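Local atomic coordinates of Galactose/lactose metabolism regulatory protein GAL80 (Saccharomyces cerevisiae, PDB entry 3BTV), a protein that represses the galactose and lactose metabolic genes of yeast by binding the activator GAL4 and blocking its transcriptional activation when no inducing sugar is present. Residues I150-P159 with N367-I375; Y228-V236 with S421-S431. The protein carries 1 engineered substitution. All coordinates share one frame; numbering follows the deposited sequence.

Contact 1: residues I150-P159 with N367-I375; sequences IISLQGRKSP and NIHRLYQSI
Arg-370 and Lys-157 make the polar link between helix 367-375 and the 3-10 turn that follows strand 150-152. NE of Arg-370 donates to the backbone O of Lys-157 at 2.8 Å, nearly in line with that C=O, though the bond is bent at the hydrogen (131°) and the oxygen lies 30° out of the guanidinium plane. CG of Pro-159 lies over one face of the same guanidinium, 3.5 Å from NH1. The Lys-157 side chain, bent at chi2 (-55°), runs along the helix: its CG packs on CA of Leu-371 at 3.7 Å and its CE meets OG of Ser-374, while NZ goes on to the backbone O of Gly-401. Asn-367 sets CB 3.4 Å from O of Gln-154, and its OD1 is bonded to Tyr-361 OH.

Apolar contact is made where CD1 of Ile-150 and CD1 of Ile-375 meet tip to tip at 4.1 Å; CD1 of Ile-368 lies against CG of Gln-154, and CD2 of Leu-371 against CA of Ser-152.

Strand 148-152 is the last strand of the parallel Rossmann sheet within this chain, beside strand 121-125, whose Phe-123 touches Ile-150, Ser-152 and Leu-371. Helix 363-380 packs beside these two strands and reaches helix 39-45 through Tyr-372, while helix 209-225 packs against Leu-153.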
ATOM      1  N   ILE B 150      23.655 -21.093   9.866  1.00 65.05           N
ATOM      2  CA  ILE B 150      23.309 -20.337   8.670  1.00 58.44           C
ATOM      3  C   ILE B 150      21.834 -20.567   8.351  1.00 50.85           C
ATOM      4  O   ILE B 150      21.347 -21.694   8.448  1.00 63.09           O
ATOM      5  CB  ILE B 150      24.168 -20.771   7.460  1.00 52.96           C
ATOM      6  CG1 ILE B 150      25.658 -20.765   7.811  1.00 49.31           C
ATOM      7  CG2 ILE B 150      23.908 -19.879   6.242  1.00 50.88           C
ATOM      8  CD1 ILE B 150      26.316 -22.160   7.873  1.00 50.62           C
ATOM      9  N   ILE B 151      21.119 -19.505   7.994  1.00 50.70           N
ATOM     10  CA  ILE B 151      19.761 -19.648   7.481  1.00 43.58           C
ATOM     11  C   ILE B 151      19.770 -19.266   6.003  1.00 52.84           C
ATOM     12  O   ILE B 151      20.445 -18.316   5.613  1.00 57.78           O
ATOM     13  CB  ILE B 151      18.736 -18.757   8.245  1.00 49.91           C
ATOM     14  CG1 ILE B 151      17.297 -19.082   7.822  1.00 52.84           C
ATOM     15  CG2 ILE B 151      19.012 -17.275   8.025  1.00 50.08           C
ATOM     16  CD1 ILE B 151      16.773 -20.418   8.404  1.00 49.32           C
ATOM     17  N   SER B 152      19.018 -19.996   5.188  1.00 51.41           N
ATOM     18  CA  SER B 152      18.939 -19.704   3.763  1.00 42.80           C
ATOM     19  C   SER B 152      18.045 -18.499   3.438  1.00 46.70           C
ATOM     20  O   SER B 152      16.991 -18.642   2.812  1.00 57.19           O
ATOM     21  CB  SER B 152      18.454 -20.925   2.990  1.00 62.57           C
ATOM     22  OG  SER B 152      18.673 -20.748   1.602  1.00 62.76           O
ATOM     23  N   LEU B 153      18.460 -17.313   3.871  1.00 47.28           N
ATOM     24  CA  LEU B 153      17.820 -16.073   3.422  1.00 38.84           C
ATOM     25  C   LEU B 153      18.671 -15.534   2.258  1.00 41.93           C
ATOM     26  O   LEU B 153      19.232 -14.441   2.326  1.00 44.54           O
ATOM     27  CB  LEU B 153      17.721 -15.060   4.565  1.00 39.98           C
ATOM     28  CG  LEU B 153      16.702 -15.406   5.672  1.00 58.72           C
ATOM     29  CD1 LEU B 153      16.781 -14.435   6.848  1.00 47.48           C
ATOM     30  CD2 LEU B 153      15.276 -15.428   5.131  1.00 47.57           C
ATOM     31  N   GLN B 154      18.761 -16.335   1.200  1.00 46.49           N
ATOM     32  CA  GLN B 154      19.718 -16.102   0.122  1.00 50.38           C
ATOM     33  C   GLN B 154      19.434 -14.835  -0.667  1.00 49.13           C
ATOM     34  O   GLN B 154      20.221 -14.453  -1.540  1.00 51.80           O
ATOM     35  CB  GLN B 154      19.775 -17.307  -0.819  1.00 43.07           C
ATOM     36  CG  GLN B 154      18.647 -17.346  -1.826  1.00 52.90           C
ATOM     37  CD  GLN B 154      17.327 -17.732  -1.206  1.00 60.93           C
ATOM     38  OE1 GLN B 154      17.278 -18.558  -0.297  1.00 57.44           O
ATOM     39  NE2 GLN B 154      16.247 -17.135  -1.694  1.00 95.18           N
ATOM     40  N   GLY B 155      18.312 -14.184  -0.358  1.00 39.12           N
ATOM     41  CA  GLY B 155      17.972 -12.912  -0.972  1.00 31.32           C
ATOM     42  C   GLY B 155      18.986 -11.850  -0.579  1.00 47.80           C
ATOM     43  O   GLY B 155      19.272 -10.910  -1.332  1.00 38.60           O
ATOM     44  N   ARG B 156      19.532 -11.993   0.620  1.00 40.49           N
ATOM     45  CA  ARG B 156      20.549 -11.070   1.099  1.00 44.15           C
ATOM     46  C   ARG B 156      21.819 -11.146   0.242  1.00 54.98           C
ATOM     47  O   ARG B 156      22.699 -10.294   0.363  1.00 43.83           O
ATOM     48  CB  ARG B 156      20.895 -11.371   2.561  1.00 42.21           C
ATOM     49  CG  ARG B 156      19.749 -11.162   3.541  1.00 40.89           C
ATOM     50  CD  ARG B 156      20.191 -11.429   4.987  1.00 44.36           C
ATOM     51  NE  ARG B 156      19.257 -10.815   5.928  1.00 60.95           N
ATOM     52  CZ  ARG B 156      19.601 -10.304   7.104  1.00 59.20           C
ATOM     53  NH1 ARG B 156      20.868 -10.322   7.489  1.00 53.30           N
ATOM     54  NH2 ARG B 156      18.682  -9.749   7.885  1.00 55.78           N
ATOM     55  N   LYS B 157      21.913 -12.173  -0.606  1.00 46.11           N
ATOM     56  CA  LYS B 157      23.094 -12.403  -1.448  1.00 42.96           C
ATOM     57  C   LYS B 157      22.836 -12.090  -2.917  1.00 48.64           C
ATOM     58  O   LYS B 157      23.702 -12.293  -3.760  1.00 48.81           O
ATOM     59  CB  LYS B 157      23.568 -13.862  -1.345  1.00 39.26           C
ATOM     60  CG  LYS B 157      24.244 -14.215  -0.037  1.00 53.76           C
ATOM     61  CD  LYS B 157      25.416 -13.290   0.284  1.00 56.20           C
ATOM     62  CE  LYS B 157      25.826 -13.454   1.744  1.00 67.32           C
ATOM     63  NZ  LYS B 157      26.751 -12.398   2.246  1.00 57.12           N
ATOM     64  N   SER B 158      21.636 -11.628  -3.232  1.00 33.74           N
ATOM     65  CA  SER B 158      21.339 -11.214  -4.600  1.00 33.88           C
ATOM     66  C   SER B 158      22.204 -10.016  -4.992  1.00 43.04           C
ATOM     67  O   SER B 158      22.455  -9.130  -4.177  1.00 44.71           O
ATOM     68  CB  SER B 158      19.868 -10.837  -4.744  1.00 34.15           C
ATOM     69  OG  SER B 158      19.666 -10.013  -5.888  1.00 38.37           O
ATOM     70  N   PRO B 159      22.656  -9.981  -6.251  1.00 43.47           N
ATOM     71  CA  PRO B 159      23.492  -8.856  -6.679  1.00 42.23           C
ATOM     72  C   PRO B 159      22.658  -7.577  -6.700  1.00 34.46           C
ATOM     73  O   PRO B 159      23.174  -6.494  -6.445  1.00 36.60           O
ATOM     74  CB  PRO B 159      23.915  -9.246  -8.106  1.00 47.66           C
ATOM     75  CG  PRO B 159      23.627 -10.723  -8.216  1.00 51.65           C
ATOM     76  CD  PRO B 159      22.453 -10.967  -7.324  1.00 42.16           C
ATOM     77  N   ASN B 367      21.715 -16.980  -6.293  1.00 46.27           N
ATOM     78  CA  ASN B 367      21.663 -16.461  -4.938  1.00 49.44           C
ATOM     79  C   ASN B 367      22.177 -17.472  -3.928  1.00 49.27           C
ATOM     80  O   ASN B 367      22.979 -17.129  -3.057  1.00 55.60           O
ATOM     81  CB  ASN B 367      20.262 -15.965  -4.591  1.00 44.08           C
ATOM     82  CG  ASN B 367      19.866 -14.769  -5.428  1.00 48.17           C
ATOM     83  OD1 ASN B 367      20.689 -14.231  -6.157  1.00 50.13           O
ATOM     84  ND2 ASN B 367      18.608 -14.340  -5.320  1.00 44.53           N
ATOM     85  N   ILE B 368      21.736 -18.721  -4.053  1.00 53.59           N
ATOM     86  CA  ILE B 368      22.230 -19.769  -3.162  1.00 45.03           C
ATOM     87  C   ILE B 368      23.729 -19.977  -3.363  1.00 53.09           C
ATOM     88  O   ILE B 368      24.459 -20.273  -2.417  1.00 50.64           O
ATOM     89  CB  ILE B 368      21.494 -21.120  -3.354  1.00 56.97           C
ATOM     90  CG1 ILE B 368      20.147 -21.115  -2.625  1.00 65.56           C
ATOM     91  CG2 ILE B 368      22.333 -22.250  -2.802  1.00 55.73           C
ATOM     92  CD1 ILE B 368      19.092 -20.268  -3.297  1.00 92.95           C
ATOM     93  N   HIS B 369      24.189 -19.806  -4.596  1.00 51.73           N
ATOM     94  CA  HIS B 369      25.603 -20.000  -4.888  1.00 56.45           C
ATOM     95  C   HIS B 369      26.421 -18.973  -4.126  1.00 58.13           C
ATOM     96  O   HIS B 369      27.447 -19.294  -3.525  1.00 54.55           O
ATOM     97  CB  HIS B 369      25.872 -19.857  -6.385  1.00 52.17           C
ATOM     98  CG  HIS B 369      27.301 -20.104  -6.761  1.00 79.56           C
ATOM     99  ND1 HIS B 369      28.214 -19.087  -6.933  1.00 73.63           N
ATOM    100  CD2 HIS B 369      27.977 -21.257  -6.981  1.00 70.58           C
ATOM    101  CE1 HIS B 369      29.390 -19.601  -7.251  1.00 66.28           C
ATOM    102  NE2 HIS B 369      29.272 -20.915  -7.285  1.00 82.01           N
ATOM    103  N   ARG B 370      25.945 -17.734  -4.152  1.00 52.28           N
ATOM    104  CA  ARG B 370      26.660 -16.614  -3.557  1.00 61.26           C
ATOM    105  C   ARG B 370      26.640 -16.718  -2.040  1.00 57.90           C
ATOM    106  O   ARG B 370      27.516 -16.187  -1.356  1.00 65.37           O
ATOM    107  CB  ARG B 370      26.075 -15.278  -4.043  1.00 56.54           C
ATOM    108  CG  ARG B 370      26.500 -14.932  -5.472  1.00 63.77           C
ATOM    109  CD  ARG B 370      25.634 -13.850  -6.109  1.00 48.86           C
ATOM    110  NE  ARG B 370      25.889 -12.520  -5.552  1.00 86.69           N
ATOM    111  CZ  ARG B 370      26.494 -11.526  -6.204  1.00 96.51           C
ATOM    112  NH1 ARG B 370      26.913 -11.688  -7.457  1.00 67.92           N
ATOM    113  NH2 ARG B 370      26.673 -10.360  -5.600  1.00108.96           N
ATOM    114  N   LEU B 371      25.637 -17.415  -1.518  1.00 49.62           N
ATOM    115  CA  LEU B 371      25.574 -17.695  -0.086  1.00 60.52           C
ATOM    116  C   LEU B 371      26.686 -18.679   0.314  1.00 63.48           C
ATOM    117  O   LEU B 371      27.411 -18.459   1.284  1.00 63.42           O
ATOM    118  CB  LEU B 371      24.199 -18.260   0.285  1.00 51.11           C
ATOM    119  CG  LEU B 371      24.001 -18.694   1.736  1.00 66.81           C
ATOM    120  CD1 LEU B 371      24.412 -17.579   2.694  1.00 54.41           C
ATOM    121  CD2 LEU B 371      22.552 -19.115   1.965  1.00 62.31           C
ATOM    122  N   TYR B 372      26.807 -19.766  -0.441  1.00 52.91           N
ATOM    123  CA  TYR B 372      27.878 -20.735  -0.221  1.00 57.73           C
ATOM    124  C   TYR B 372      29.237 -20.064  -0.319  1.00 62.53           C
ATOM    125  O   TYR B 372      30.107 -20.288   0.516  1.00 63.29           O
ATOM    126  CB  TYR B 372      27.796 -21.884  -1.228  1.00 57.91           C
ATOM    127  CG  TYR B 372      26.973 -23.048  -0.736  1.00 62.19           C
ATOM    128  CD1 TYR B 372      25.607 -23.099  -0.964  1.00 54.24           C
ATOM    129  CD2 TYR B 372      27.563 -24.092  -0.026  1.00 63.82           C
ATOM    130  CE1 TYR B 372      24.849 -24.151  -0.502  1.00 47.86           C
ATOM    131  CE2 TYR B 372      26.811 -25.155   0.438  1.00 63.08           C
ATOM    132  CZ  TYR B 372      25.453 -25.176   0.196  1.00 68.90           C
ATOM    133  OH  TYR B 372      24.685 -26.219   0.648  1.00 72.12           O
ATOM    134  N   GLN B 373      29.408 -19.233  -1.339  1.00 62.30           N
ATOM    135  CA  GLN B 373      30.664 -18.523  -1.531  1.00 67.85           C
ATOM    136  C   GLN B 373      31.001 -17.683  -0.299  1.00 64.51           C
ATOM    137  O   GLN B 373      32.131 -17.707   0.191  1.00 70.85           O
ATOM    138  CB  GLN B 373      30.604 -17.647  -2.786  1.00 52.13           C
ATOM    139  CG  GLN B 373      31.917 -16.980  -3.152  1.00 79.39           C
ATOM    140  CD  GLN B 373      32.913 -17.945  -3.773  1.00100.99           C
ATOM    141  OE1 GLN B 373      33.933 -18.281  -3.168  1.00 95.78           O
ATOM    142  NE2 GLN B 373      32.615 -18.406  -4.984  1.00107.72           N
ATOM    143  N   SER B 374      30.013 -16.955   0.211  1.00 57.04           N
ATOM    144  CA  SER B 374      30.239 -16.081   1.356  1.00 52.07           C
ATOM    145  C   SER B 374      30.605 -16.899   2.597  1.00 65.89           C
ATOM    146  O   SER B 374      31.284 -16.409   3.504  1.00 75.12           O
ATOM    147  CB  SER B 374      29.021 -15.178   1.612  1.00 61.03           C
ATOM    148  OG  SER B 374      28.043 -15.823   2.411  1.00 66.10           O
ATOM    149  N   ILE B 375      30.174 -18.155   2.623  1.00 59.55           N
ATOM    150  CA  ILE B 375      30.484 -19.035   3.741  1.00 67.49           C
ATOM    151  C   ILE B 375      31.967 -19.419   3.761  1.00 85.70           C
ATOM    152  O   ILE B 375      32.661 -19.185   4.750  1.00 87.52           O
ATOM    153  CB  ILE B 375      29.618 -20.303   3.720  1.00 52.46           C
ATOM    154  CG1 ILE B 375      28.157 -19.951   4.000  1.00 59.59           C
ATOM    155  CG2 ILE B 375      30.122 -21.308   4.757  1.00 66.01           C
ATOM    156  CD1 ILE B 375      27.223 -21.149   4.030  1.00 68.70           C
TER

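Contact 2: residues Y228-V236 with S421-S431; sequences YFSRINAMV and SNMMGSTLNVS
Ser-421 OG and Asn-422 CG both stand anti to their own backbone N (chi1 176° and 179°), which, with the Asn-422 amide turned at chi2, sets OG and OD1 at the N-H groups of Ala-234 and Val-236, two residues apart on strand 231-236. The motif is a helix end turned back into an antiparallel strand: helix 405-424 closes in a Schellman motif with Gly-425 at C', and 428-429, the outermost strand within this chain of the mixed sheet of the C-terminal domain, then pairs with 231-232.

Ser-421 OG accepts from Ala-234 N at 2.9 Å and donates to Ser-426 O at 2.7 Å, so one hydroxyl ties the strand to the turn. One step along, Asn-422 OD1 receives Val-236 N; the N-H points nearly straight at the oxygen (172°), yet the donor stands above the amide plane instead of on a lone pair. The amide also lies against CB of Val-236. An alanine in place of Asn-422 would probably leave Val-236 N without this acceptor and open a gap beside the valine.

Farther along, Ile-232 and Leu-428 form the hydrogen-bonded pair, exchanging both backbone bonds, and Val-430 N adds a third to Ser-230 O. On the Leu-428 face of the sheet, CG1 of Ile-232 meets CG1 of Val-430 at 3.9 Å, the two side chains crossing at about a right angle. On the Asn-429 face, NE of Arg-231 lies near CG2 of Thr-427 and is buried with no partner in the model. Strand 264-271 flanks the other edge of 229-237; the second subunit packs on Asn-233, Met-235 and Thr-427 and makes backbone hydrogen bonds with Gly-425 and Thr-427. At the far end, a water donates to both Phe-229 O and Val-430 O, at 2.7 Å each.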
ATOM      1  N   TYR B 228      15.224  -2.210  11.341  1.00 41.76           N
ATOM      2  CA  TYR B 228      14.073  -3.023  11.719  1.00 43.01           C
ATOM      3  C   TYR B 228      12.827  -2.144  11.837  1.00 38.68           C
ATOM      4  O   TYR B 228      12.902  -0.920  11.755  1.00 41.08           O
ATOM      5  CB  TYR B 228      14.313  -3.752  13.053  1.00 47.46           C
ATOM      6  CG  TYR B 228      15.476  -4.718  12.995  1.00 55.35           C
ATOM      7  CD1 TYR B 228      16.638  -4.485  13.716  1.00 50.77           C
ATOM      8  CD2 TYR B 228      15.422  -5.848  12.191  1.00 47.66           C
ATOM      9  CE1 TYR B 228      17.711  -5.364  13.649  1.00 46.62           C
ATOM     10  CE2 TYR B 228      16.481  -6.727  12.119  1.00 50.90           C
ATOM     11  CZ  TYR B 228      17.624  -6.478  12.849  1.00 50.40           C
ATOM     12  OH  TYR B 228      18.677  -7.357  12.765  1.00 47.30           O
ATOM     13  N   PHE B 229      11.681  -2.783  12.046  1.00 32.71           N
ATOM     14  CA  PHE B 229      10.426  -2.047  12.180  1.00 41.20           C
ATOM     15  C   PHE B 229      10.201  -1.567  13.601  1.00 43.77           C
ATOM     16  O   PHE B 229      10.634  -2.208  14.543  1.00 41.64           O
ATOM     17  CB  PHE B 229       9.247  -2.907  11.737  1.00 40.59           C
ATOM     18  CG  PHE B 229       9.127  -3.025  10.260  1.00 45.08           C
ATOM     19  CD1 PHE B 229       9.784  -4.035   9.582  1.00 39.12           C
ATOM     20  CD2 PHE B 229       8.383  -2.107   9.539  1.00 42.35           C
ATOM     21  CE1 PHE B 229       9.688  -4.136   8.207  1.00 41.72           C
ATOM     22  CE2 PHE B 229       8.279  -2.204   8.150  1.00 33.06           C
ATOM     23  CZ  PHE B 229       8.936  -3.220   7.494  1.00 31.65           C
ATOM     24  N   SER B 230       9.512  -0.442  13.742  1.00 39.18           N
ATOM     25  CA  SER B 230       9.137   0.080  15.047  1.00 41.15           C
ATOM     26  C   SER B 230       7.718  -0.385  15.357  1.00 44.52           C
ATOM     27  O   SER B 230       7.459  -1.006  16.390  1.00 47.10           O
ATOM     28  CB  SER B 230       9.217   1.612  15.033  1.00 45.65           C
ATOM     29  OG  SER B 230       8.392   2.185  16.025  1.00 77.72           O
ATOM     30  N   ARG B 231       6.800  -0.096  14.441  1.00 43.11           N
ATOM     31  CA  ARG B 231       5.393  -0.443  14.618  1.00 38.34           C
ATOM     32  C   ARG B 231       4.857  -1.093  13.352  1.00 46.33           C
ATOM     33  O   ARG B 231       5.290  -0.761  12.268  1.00 38.15           O
ATOM     34  CB  ARG B 231       4.583   0.814  14.951  1.00 39.07           C
ATOM     35  CG  ARG B 231       5.038   1.500  16.250  1.00 62.44           C
ATOM     36  CD  ARG B 231       4.162   2.687  16.647  1.00 75.64           C
ATOM     37  NE  ARG B 231       2.888   2.264  17.227  1.00114.45           N
ATOM     38  CZ  ARG B 231       2.165   2.994  18.072  1.00138.93           C
ATOM     39  NH1 ARG B 231       2.593   4.193  18.453  1.00149.40           N
ATOM     40  NH2 ARG B 231       1.018   2.521  18.546  1.00133.97           N
ATOM     41  N   ILE B 232       3.924  -2.025  13.495  1.00 39.01           N
ATOM     42  CA  ILE B 232       3.293  -2.647  12.345  1.00 34.99           C
ATOM     43  C   ILE B 232       1.811  -2.903  12.570  1.00 41.35           C
ATOM     44  O   ILE B 232       1.345  -3.057  13.702  1.00 42.74           O
ATOM     45  CB  ILE B 232       3.947  -3.989  11.996  1.00 40.87           C
ATOM     46  CG1 ILE B 232       3.781  -4.959  13.169  1.00 51.36           C
ATOM     47  CG2 ILE B 232       5.423  -3.793  11.713  1.00 36.21           C
ATOM     48  CD1 ILE B 232       3.360  -6.349  12.790  1.00 43.02           C
ATOM     49  N   ASN B 233       1.079  -2.970  11.471  1.00 34.37           N
ATOM     50  CA  ASN B 233      -0.286  -3.464  11.474  1.00 37.70           C
ATOM     51  C   ASN B 233      -0.483  -4.356  10.268  1.00 42.60           C
ATOM     52  O   ASN B 233      -0.053  -4.024   9.164  1.00 37.60           O
ATOM     53  CB  ASN B 233      -1.297  -2.317  11.386  1.00 32.19           C
ATOM     54  CG  ASN B 233      -2.726  -2.785  11.669  1.00 63.96           C
ATOM     55  OD1 ASN B 233      -3.175  -2.787  12.815  1.00 79.65           O
ATOM     56  ND2 ASN B 233      -3.438  -3.193  10.623  1.00 37.28           N
ATOM     57  N   ALA B 234      -1.152  -5.477  10.464  1.00 31.98           N
ATOM     58  CA  ALA B 234      -1.445  -6.375   9.355  1.00 35.57           C
ATOM     59  C   ALA B 234      -2.896  -6.838   9.319  1.00 46.91           C
ATOM     60  O   ALA B 234      -3.558  -6.975  10.346  1.00 38.57           O
ATOM     61  CB  ALA B 234      -0.536  -7.565   9.400  1.00 32.57           C
ATOM     62  N   MET B 235      -3.380  -7.093   8.119  1.00 39.14           N
ATOM     63  CA  MET B 235      -4.623  -7.818   7.950  1.00 43.89           C
ATOM     64  C   MET B 235      -4.329  -8.991   7.028  1.00 45.94           C
ATOM     65  O   MET B 235      -3.765  -8.815   5.940  1.00 36.43           O
ATOM     66  CB  MET B 235      -5.698  -6.927   7.350  1.00 38.39           C
ATOM     67  CG  MET B 235      -6.006  -5.699   8.185  1.00 35.85           C
ATOM     68  SD  MET B 235      -7.137  -4.574   7.340  1.00 45.11           S
ATOM     69  CE  MET B 235      -7.219  -3.238   8.537  1.00 46.95           C
ATOM     70  N   VAL B 236      -4.705 -10.183   7.477  1.00 40.29           N
ATOM     71  CA  VAL B 236      -4.398 -11.421   6.774  1.00 43.04           C
ATOM     72  C   VAL B 236      -5.711 -12.042   6.324  1.00 55.16           C
ATOM     73  O   VAL B 236      -6.649 -12.165   7.102  1.00 44.99           O
ATOM     74  CB  VAL B 236      -3.637 -12.386   7.696  1.00 50.43           C
ATOM     75  CG1 VAL B 236      -3.330 -13.700   6.985  1.00 46.95           C
ATOM     76  CG2 VAL B 236      -2.361 -11.715   8.192  1.00 44.60           C
ATOM     77  N   SER B 421      -1.104  -9.126  15.099  1.00 47.56           N
ATOM     78  CA  SER B 421      -1.732  -7.883  14.703  1.00 34.88           C
ATOM     79  C   SER B 421      -3.092  -8.105  14.070  1.00 45.85           C
ATOM     80  O   SER B 421      -4.053  -7.413  14.388  1.00 46.79           O
ATOM     81  CB  SER B 421      -0.835  -7.123  13.693  1.00 33.10           C
ATOM     82  OG  SER B 421      -1.521  -5.974  13.260  1.00 42.33           O
ATOM     83  N   ASN B 422      -3.150  -9.045  13.136  1.00 54.08           N
ATOM     84  CA  ASN B 422      -4.397  -9.405  12.486  1.00 57.22           C
ATOM     85  C   ASN B 422      -5.451  -9.928  13.492  1.00 45.34           C
ATOM     86  O   ASN B 422      -6.614  -9.531  13.464  1.00 47.82           O
ATOM     87  CB  ASN B 422      -4.127 -10.482  11.434  1.00 44.47           C
ATOM     88  CG  ASN B 422      -5.385 -10.919  10.721  1.00 50.39           C
ATOM     89  OD1 ASN B 422      -6.036 -10.123  10.055  1.00 44.98           O
ATOM     90  ND2 ASN B 422      -5.739 -12.191  10.862  1.00 46.77           N
ATOM     91  N   MET B 423      -5.039 -10.811  14.378  1.00 49.18           N
ATOM     92  CA  MET B 423      -6.031 -11.436  15.251  1.00 53.51           C
ATOM     93  C   MET B 423      -6.541 -10.424  16.273  1.00 53.56           C
ATOM     94  O   MET B 423      -7.747 -10.272  16.446  1.00 60.09           O
ATOM     95  CB  MET B 423      -5.480 -12.708  15.891  1.00 50.80           C
ATOM     96  CG  MET B 423      -5.154 -12.593  17.365  1.00 88.38           C
ATOM     97  SD  MET B 423      -5.053 -14.215  18.154  1.00 82.71           S
ATOM     98  CE  MET B 423      -3.874 -15.033  17.083  1.00231.71           C
ATOM     99  N   MET B 424      -5.622  -9.681  16.887  1.00 59.91           N
ATOM    100  CA  MET B 424      -5.969  -8.638  17.858  1.00 53.50           C
ATOM    101  C   MET B 424      -6.567  -7.397  17.214  1.00 63.36           C
ATOM    102  O   MET B 424      -7.189  -6.576  17.885  1.00 61.30           O
ATOM    103  CB  MET B 424      -4.731  -8.212  18.653  1.00 59.76           C
ATOM    104  CG  MET B 424      -4.097  -9.300  19.506  1.00 78.67           C
ATOM    105  SD  MET B 424      -2.579  -8.741  20.316  1.00114.07           S
ATOM    106  CE  MET B 424      -3.166  -7.363  21.304  1.00 82.85           C
ATOM    107  N   GLY B 425      -6.366  -7.240  15.914  1.00 51.76           N
ATOM    108  CA  GLY B 425      -6.766  -6.010  15.271  1.00 42.38           C
ATOM    109  C   GLY B 425      -6.058  -4.823  15.907  1.00 44.43           C
ATOM    110  O   GLY B 425      -6.632  -3.738  16.045  1.00 43.24           O
ATOM    111  N   SER B 426      -4.800  -5.010  16.288  1.00 47.27           N
ATOM    112  CA  SER B 426      -4.023  -3.885  16.811  1.00 52.30           C
ATOM    113  C   SER B 426      -2.722  -3.614  16.062  1.00 51.51           C
ATOM    114  O   SER B 426      -2.114  -4.510  15.476  1.00 50.64           O
ATOM    115  CB  SER B 426      -3.690  -4.083  18.286  1.00 48.99           C
ATOM    116  OG  SER B 426      -2.553  -4.911  18.421  1.00 72.21           O
ATOM    117  N   THR B 427      -2.305  -2.359  16.122  1.00 51.88           N
ATOM    118  CA  THR B 427      -0.982  -1.957  15.695  1.00 54.36           C
ATOM    119  C   THR B 427      -0.003  -2.311  16.805  1.00 60.86           C
ATOM    120  O   THR B 427      -0.141  -1.854  17.938  1.00 62.57           O
ATOM    121  CB  THR B 427      -0.946  -0.452  15.446  1.00 48.53           C
ATOM    122  OG1 THR B 427      -1.849  -0.136  14.384  1.00 38.63           O
ATOM    123  CG2 THR B 427       0.466   0.005  15.085  1.00 37.72           C
ATOM    124  N   LEU B 428       0.989  -3.125  16.474  1.00 49.35           N
ATOM    125  CA  LEU B 428       1.925  -3.635  17.463  1.00 42.18           C
ATOM    126  C   LEU B 428       3.291  -2.973  17.434  1.00 57.08           C
ATOM    127  O   LEU B 428       3.862  -2.740  16.359  1.00 45.30           O
ATOM    128  CB  LEU B 428       2.113  -5.140  17.274  1.00 49.04           C
ATOM    129  CG  LEU B 428       0.878  -6.010  17.494  1.00 48.32           C
ATOM    130  CD1 LEU B 428       1.255  -7.505  17.392  1.00 50.12           C
ATOM    131  CD2 LEU B 428       0.284  -5.677  18.873  1.00 49.66           C
ATOM    132  N   ASN B 429       3.822  -2.695  18.621  1.00 54.21           N
ATOM    133  CA  ASN B 429       5.194  -2.220  18.740  1.00 61.35           C
ATOM    134  C   ASN B 429       6.164  -3.392  18.717  1.00 62.51           C
ATOM    135  O   ASN B 429       6.216  -4.169  19.667  1.00 55.63           O
ATOM    136  CB  ASN B 429       5.383  -1.412  20.026  1.00 66.52           C
ATOM    137  CG  ASN B 429       6.771  -0.813  20.136  1.00 76.28           C
ATOM    138  OD1 ASN B 429       7.772  -1.515  20.030  1.00 76.87           O
ATOM    139  ND2 ASN B 429       6.836   0.493  20.352  1.00 96.47           N
ATOM    140  N   VAL B 430       6.941  -3.516  17.640  1.00 45.50           N
ATOM    141  CA  VAL B 430       7.852  -4.644  17.488  1.00 44.82           C
ATOM    142  C   VAL B 430       9.309  -4.222  17.656  1.00 45.01           C
ATOM    143  O   VAL B 430      10.231  -4.957  17.290  1.00 54.68           O
ATOM    144  CB  VAL B 430       7.685  -5.293  16.103  1.00 53.96           C
ATOM    145  CG1 VAL B 430       6.304  -5.901  15.974  1.00 51.15           C
ATOM    146  CG2 VAL B 430       7.920  -4.254  15.014  1.00 36.99           C
ATOM    147  N   SER B 431       9.508  -3.033  18.203  1.00 46.43           N
ATOM    148  CA  SER B 431      10.845  -2.466  18.383  1.00 58.74           C
ATOM    149  C   SER B 431      11.878  -3.400  19.025  1.00 55.78           C
ATOM    150  O   SER B 431      13.054  -3.356  18.666  1.00 59.84           O
ATOM    151  CB  SER B 431      10.753  -1.186  19.213  1.00 66.23           C
ATOM    152  OG  SER B 431       9.915  -0.238  18.582  1.00 80.95           O
TER
HETATM  153  O   HOH W   1      11.697  -4.673  15.018  1.00 44.80           O

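The centre of contact 1, a buried contact, lies about 9 Å from the centre of the chain; that of contact 2, partly buried and next to the second subunit, about 22 Å. They hold different sheets, the parallel Rossmann one in contact 1 and the mixed one of the C-terminal domain in contact 2, yet helix 209-225 touches both contacts. Helices 363-380 and 405-424 follow each other in the chain. The centres of the two contacts are 29 Å apart, and their nearest atoms about 5 Å, without touching. Contact 1 joins helix to strand and turn mainly by side-chain packing, with a single cross-segment hydrogen bond; contact 2 relies on strand pairing, extended by polar side chains that accept from backbone N-H groups.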